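Local coordinates for protein synaptotagmin-1 (Arabidopsis thaliana, PDB 7AS6) that helps keep the plant plasma membrane intact under freezing and osmotic stress, and probably binds phospholipids and calcium through this C2A domain, at residues A[7-12]-A[61-66]; A[93-98]-A[106-111]. All coordinates share one frame; numbering follows the deposited sequence.

In the fold
Contacts 1 and 2 describe two kinds of joint in the C2 beta-sandwich. Contact 1 lies within one sheet: residues 7-12 and 61-66 belong to adjacent strands, held by backbone hydrogen bonds, with apolar side chains on the inner face and polar ones mostly on the outer. Contact 2 runs between sheets: residues 93-98 and 106-111 come from edge strands of opposite sheets and meet through side chains, with one very short, doubtful polar contact. Strand 106-111 belongs to the same sheet as contact 1. Contact 1 is partly buried, whereas contact 2, though closer to the chain centre, is a surface contact; they meet where Val66 CG1 packs 3.8 Å from Leu97 CD1.

Contact 1 (A[7-12]-A[61-66]); sequences VGIVHV and EFKFSV. With EDO (1,2-ethanediol), chain H.
The Phe64 ring meets Val12 at its edge, where Val12 CG2 lies near the ring plane, 3.9 Å from Phe64 CD1. On the opposite face of the sheet the Lys63 chain runs alongside the His11 imidazole, its amine heading off; Lys63 CG approaches the ring obliquely, 3.3 Å from His11 ND1. Glu61 OE1 is also oblique to this ring but not in contact, and the Glu61 side chain lies about 3 Å from a bound nickel ion. The Phe62 ring is met obliquely by Val12 O and by an ethanediol, probably from the crystallisation liquor, whose O1 donates a hydrogen bond to Glu61 O. Farther along the inner face, Val10 CG1 sits between the backbone N and the carbonyl carbon (chi1 56°), which brings it 3.6 Å from Val66 CG2. Backbone bonds tie Val10 to Phe64 and Val12 to Phe62 in both directions; Val12 N to Phe62 O, at 2.7 Å, is almost straight (176°). At the far end Val7 N donates to Val66 O (2.6 Å), Gly8 N reaches the same oxygen weakly, and Val66 N returns a bond to Gly8 O. Val7 and Gly8 thus share Val66 in a classic beta bulge, at the start of an antiparallel strand pair whose Val10, Val12, Phe64 and Val66 are buried in the C2 beta-sandwich, with Phe62 at the border, packing on Ile35 of strand 31-37.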
loop_
_atom_site.group_PDB
_atom_site.type_symbol
_atom_site.label_atom_id
_atom_site.label_comp_id
_atom_site.label_asym_id
_atom_site.label_seq_id
_atom_site.Cartn_x
_atom_site.Cartn_y
_atom_site.Cartn_z
ATOM N N VAL A 7 -2.828 -12.852 16.079
ATOM C CA VAL A 7 -1.814 -12.527 17.080
ATOM C C VAL A 7 -1.919 -11.073 17.501
ATOM O O VAL A 7 -1.683 -10.724 18.664
ATOM C CB VAL A 7 -0.412 -12.827 16.522
ATOM C CG1 VAL A 7 0.634 -12.725 17.619
ATOM C CG2 VAL A 7 -0.388 -14.176 15.845
ATOM N N GLY A 8 -2.220 -10.203 16.551
ATOM C CA GLY A 8 -2.284 -8.789 16.823
ATOM C C GLY A 8 -2.908 -8.082 15.643
ATOM O O GLY A 8 -3.536 -8.701 14.784
ATOM N N ILE A 9 -2.717 -6.772 15.613
ATOM C CA ILE A 9 -3.266 -5.925 14.567
ATOM C C ILE A 9 -2.155 -5.017 14.070
ATOM O O ILE A 9 -1.430 -4.417 14.871
ATOM C CB ILE A 9 -4.464 -5.107 15.078
ATOM C CG1 ILE A 9 -5.606 -6.047 15.467
ATOM C CG2 ILE A 9 -4.929 -4.125 14.020
ATOM C CD1 ILE A 9 -6.715 -5.358 16.215
ATOM N N VAL A 10 -1.996 -4.936 12.756
ATOM C CA VAL A 10 -1.021 -4.038 12.154
ATOM C C VAL A 10 -1.760 -2.829 11.599
ATOM O O VAL A 10 -2.765 -2.971 10.890
ATOM C CB VAL A 10 -0.182 -4.755 11.084
ATOM C CG1 VAL A 10 -1.065 -5.368 10.010
ATOM C CG2 VAL A 10 0.822 -3.800 10.486
ATOM N N HIS A 11 -1.291 -1.639 11.960
ATOM C CA HIS A 11 -1.832 -0.387 11.450
ATOM C C HIS A 11 -0.944 0.061 10.300
ATOM O O HIS A 11 0.262 0.251 10.488
ATOM C CB HIS A 11 -1.890 0.681 12.545
ATOM C CG HIS A 11 -2.771 0.315 13.702
ATOM N ND1 HIS A 11 -4.062 0.781 13.836
ATOM C CD2 HIS A 11 -2.548 -0.478 14.778
ATOM C CE1 HIS A 11 -4.594 0.295 14.944
ATOM N NE2 HIS A 11 -3.698 -0.476 15.530
ATOM N N VAL A 12 -1.538 0.178 9.107
ATOM C CA VAL A 12 -0.840 0.504 7.862
ATOM C C VAL A 12 -1.270 1.898 7.445
ATOM O O VAL A 12 -2.456 2.147 7.198
ATOM C CB VAL A 12 -1.158 -0.496 6.740
ATOM C CG1 VAL A 12 -0.323 -0.171 5.504
ATOM C CG2 VAL A 12 -0.913 -1.914 7.196
ATOM N N GLU A 61 -5.225 5.506 6.744
ATOM C CA GLU A 61 -4.839 4.467 7.680
ATOM C C GLU A 61 -5.754 3.265 7.533
ATOM O O GLU A 61 -6.970 3.417 7.409
ATOM C CB GLU A 61 -4.891 4.985 9.126
ATOM C CG GLU A 61 -3.553 5.462 9.654
ATOM C CD GLU A 61 -3.260 4.918 11.051
ATOM O OE1 GLU A 61 -4.220 4.802 11.853
ATOM O OE2 GLU A 61 -2.075 4.592 11.341
ATOM N N PHE A 62 -5.162 2.075 7.576
ATOM C CA PHE A 62 -5.875 0.808 7.480
ATOM C C PHE A 62 -5.400 -0.141 8.580
ATOM O O PHE A 62 -4.241 -0.085 8.993
ATOM C CB PHE A 62 -5.639 0.178 6.126
ATOM C CG PHE A 62 -5.916 1.105 4.990
ATOM C CD1 PHE A 62 -7.188 1.220 4.490
ATOM C CD2 PHE A 62 -4.906 1.887 4.456
ATOM C CE1 PHE A 62 -7.462 2.080 3.452
ATOM C CE2 PHE A 62 -5.163 2.747 3.438
ATOM C CZ PHE A 62 -6.454 2.851 2.930
ATOM N N LYS A 63 -6.290 -1.034 9.030
ATOM C CA LYS A 63 -5.964 -2.056 10.025
ATOM C C LYS A 63 -6.182 -3.456 9.454
ATOM O O LYS A 63 -7.203 -3.719 8.808
ATOM C CB LYS A 63 -6.821 -1.906 11.286
ATOM C CG LYS A 63 -6.478 -0.731 12.178
ATOM C CD LYS A 63 -7.728 -0.218 12.908
ATOM C CE LYS A 63 -8.639 -1.363 13.348
ATOM N NZ LYS A 63 -10.069 -0.937 13.438
ATOM N N PHE A 64 -5.229 -4.354 9.713
ATOM C CA PHE A 64 -5.326 -5.763 9.345
ATOM C C PHE A 64 -5.087 -6.641 10.567
ATOM O O PHE A 64 -4.207 -6.345 11.385
ATOM C CB PHE A 64 -4.308 -6.138 8.279
ATOM C CG PHE A 64 -4.534 -5.464 6.956
ATOM C CD1 PHE A 64 -3.970 -4.223 6.684
ATOM C CD2 PHE A 64 -5.302 -6.077 5.976
ATOM C CE1 PHE A 64 -4.176 -3.600 5.448
ATOM C CE2 PHE A 64 -5.510 -5.464 4.736
ATOM C CZ PHE A 64 -4.946 -4.230 4.477
ATOM N N SER A 65 -5.848 -7.732 10.673
ATOM C CA SER A 65 -5.567 -8.760 11.670
ATOM C C SER A 65 -4.362 -9.576 11.227
ATOM O O SER A 65 -4.277 -9.994 10.066
ATOM C CB SER A 65 -6.776 -9.671 11.867
ATOM O OG SER A 65 -7.827 -8.988 12.522
ATOM N N VAL A 66 -3.426 -9.794 12.145
ATOM C CA VAL A 66 -2.195 -10.517 11.854
ATOM C C VAL A 66 -2.296 -11.906 12.456
ATOM O O VAL A 66 -2.575 -12.053 13.653
ATOM C CB VAL A 66 -0.963 -9.780 12.405
ATOM C CG1 VAL A 66 0.310 -10.483 11.950
ATOM C CG2 VAL A 66 -0.968 -8.337 11.962
HETATM C C1 EDO H . -9.754 4.332 4.929
HETATM O O1 EDO H . -9.495 4.479 6.330
HETATM C C2 EDO H . -8.789 5.229 4.156
HETATM O O2 EDO H . -9.196 5.316 2.776
#

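Contact 2 (A[93-98]-A[106-111])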
loop_
_atom_site.group_PDB
_atom_site.type_symbol
_atom_site.label_atom_id
_atom_site.label_comp_id
_atom_site.label_asym_id
_atom_site.label_seq_id
_atom_site.Cartn_x
_atom_site.Cartn_y
_atom_site.Cartn_z
ATOM N N ASN A 93 4.522 -3.079 -5.045
ATOM C CA ASN A 93 5.613 -3.704 -4.310
ATOM C C ASN A 93 5.055 -4.418 -3.088
ATOM O O ASN A 93 3.859 -4.366 -2.785
ATOM C CB ASN A 93 6.689 -2.704 -3.889
ATOM C CG ASN A 93 8.072 -3.303 -3.974
ATOM O OD1 ASN A 93 8.237 -4.518 -3.852
ATOM N ND2 ASN A 93 9.070 -2.466 -4.222
ATOM N N VAL A 94 5.951 -5.080 -2.380
ATOM C CA VAL A 94 5.565 -5.964 -1.300
ATOM C C VAL A 94 6.315 -5.528 -0.047
ATOM O O VAL A 94 7.311 -4.806 -0.114
ATOM C CB VAL A 94 5.857 -7.427 -1.689
ATOM C CG1 VAL A 94 7.234 -7.839 -1.252
ATOM C CG2 VAL A 94 4.796 -8.351 -1.149
ATOM N N LEU A 95 5.802 -5.932 1.115
ATOM C CA LEU A 95 6.426 -5.544 2.380
ATOM C C LEU A 95 6.084 -6.592 3.428
ATOM O O LEU A 95 4.930 -6.689 3.856
ATOM C CB LEU A 95 5.972 -4.159 2.833
ATOM C CG LEU A 95 6.475 -3.747 4.219
ATOM C CD1 LEU A 95 7.986 -3.834 4.281
ATOM C CD2 LEU A 95 6.011 -2.342 4.594
ATOM N N ALA A 96 7.092 -7.358 3.844
ATOM C CA ALA A 96 6.870 -8.447 4.780
ATOM C C ALA A 96 6.597 -7.892 6.164
ATOM O O ALA A 96 7.188 -6.894 6.576
ATOM C CB ALA A 96 8.081 -9.376 4.824
ATOM N N LEU A 97 5.687 -8.542 6.885
ATOM C CA LEU A 97 5.416 -8.118 8.246
ATOM C C LEU A 97 6.566 -8.449 9.194
ATOM O O LEU A 97 6.644 -7.854 10.269
ATOM C CB LEU A 97 4.111 -8.743 8.743
ATOM C CG LEU A 97 2.840 -8.342 7.991
ATOM C CD1 LEU A 97 1.600 -8.742 8.785
ATOM C CD2 LEU A 97 2.849 -6.851 7.697
ATOM N N LYS A 98 7.478 -9.350 8.818
ATOM C CA LYS A 98 8.620 -9.619 9.689
ATOM C C LYS A 98 9.546 -8.416 9.823
ATOM O O LYS A 98 10.517 -8.484 10.583
ATOM C CB LYS A 98 9.407 -10.841 9.195
ATOM C CG LYS A 98 10.241 -10.628 7.930
ATOM C CD LYS A 98 10.796 -11.956 7.408
ATOM C CE LYS A 98 11.496 -11.802 6.067
ATOM N NZ LYS A 98 11.444 -13.067 5.260
ATOM N N LYS A 106 7.110 2.557 12.187
ATOM C CA LYS A 106 8.255 2.304 11.325
ATOM C C LYS A 106 7.865 2.644 9.894
ATOM O O LYS A 106 6.894 2.094 9.363
ATOM C CB LYS A 106 8.733 0.857 11.442
ATOM C CG LYS A 106 10.068 0.585 10.737
ATOM C CD LYS A 106 10.738 -0.691 11.256
ATOM C CE LYS A 106 11.906 -1.109 10.364
ATOM N NZ LYS A 106 12.357 -2.514 10.612
ATOM N N ALA A 107 8.620 3.548 9.281
ATOM C CA ALA A 107 8.342 4.041 7.947
ATOM C C ALA A 107 9.188 3.287 6.935
ATOM O O ALA A 107 10.332 2.927 7.220
ATOM C CB ALA A 107 8.632 5.539 7.860
ATOM N N PHE A 108 8.610 3.039 5.757
ATOM C CA PHE A 108 9.280 2.344 4.669
ATOM C C PHE A 108 9.059 3.113 3.380
ATOM O O PHE A 108 8.006 3.723 3.177
ATOM C CB PHE A 108 8.753 0.905 4.484
ATOM C CG PHE A 108 8.801 0.071 5.732
ATOM C CD1 PHE A 108 9.908 -0.717 6.016
ATOM C CD2 PHE A 108 7.741 0.074 6.626
ATOM C CE1 PHE A 108 9.960 -1.486 7.175
ATOM C CE2 PHE A 108 7.784 -0.698 7.787
ATOM C CZ PHE A 108 8.895 -1.475 8.060
ATOM N N THR A 109 10.053 3.066 2.499
ATOM C CA THR A 109 9.914 3.581 1.138
ATOM C C THR A 109 10.041 2.416 0.166
ATOM O O THR A 109 11.110 1.806 0.063
ATOM C CB THR A 109 10.965 4.643 0.840
ATOM O OG1 THR A 109 10.817 5.725 1.769
ATOM C CG2 THR A 109 10.787 5.156 -0.582
ATOM N N LEU A 110 8.958 2.111 -0.543
ATOM C CA LEU A 110 8.932 1.020 -1.505
ATOM C C LEU A 110 9.009 1.599 -2.907
ATOM O O LEU A 110 8.206 2.463 -3.275
ATOM C CB LEU A 110 7.659 0.183 -1.356
ATOM C CG LEU A 110 7.340 -0.193 0.090
ATOM C CD1 LEU A 110 5.997 -0.907 0.211
ATOM C CD2 LEU A 110 8.462 -1.055 0.632
ATOM N N GLU A 111 9.978 1.141 -3.683
ATOM C CA GLU A 111 10.025 1.538 -5.080
ATOM C C GLU A 111 8.973 0.743 -5.835
ATOM O O GLU A 111 8.834 -0.466 -5.628
ATOM C CB GLU A 111 11.424 1.324 -5.661
ATOM C CG GLU A 111 12.457 2.274 -5.038
ATOM C CD GLU A 111 13.744 2.406 -5.849
ATOM O OE1 GLU A 111 13.843 1.779 -6.929
ATOM O OE2 GLU A 111 14.657 3.139 -5.400
#
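Leu95 CD2 packs over one face of the Phe108 ring, 3.6 Å from Phe108 CD2 and 27° off the ring normal as seen from the centroid, a CH-pi contact. Its sister methyl CD1 lies above the same ring, offset toward the rim, and the two side chains cross at about a right angle. With CG anti to the backbone N (chi1 174°), the Leu95 branch is set against Phe108. This apolar stack, with Leu95 buried, is the tight part. Around Leu110 the spacing is wider: Leu95 CB meets Leu110 CD1 at 4.2 Å, and Asn93 CB lies 4.0 Å from Leu110 CB. The Asn93 end is polar. Asn93 ND2 lies 2.5 Å from Glu111 O, too short and too bent (133°) to be trusted in detail, while Asn93 OD1 accepts from Val94 N at 2.8 Å. Val94 and the Glu111 side chain lie on the solvent side, the carboxylate making a long, weak ion pair with Lys131. Strand 88-96 is bonded to strand 73-80 and strand 106-111 to strand 131-140; Leu136 of the latter touches both Leu95 and Phe108, while Leu110 reaches across to Phe76, joining the two sheets along one margin of the sandwich.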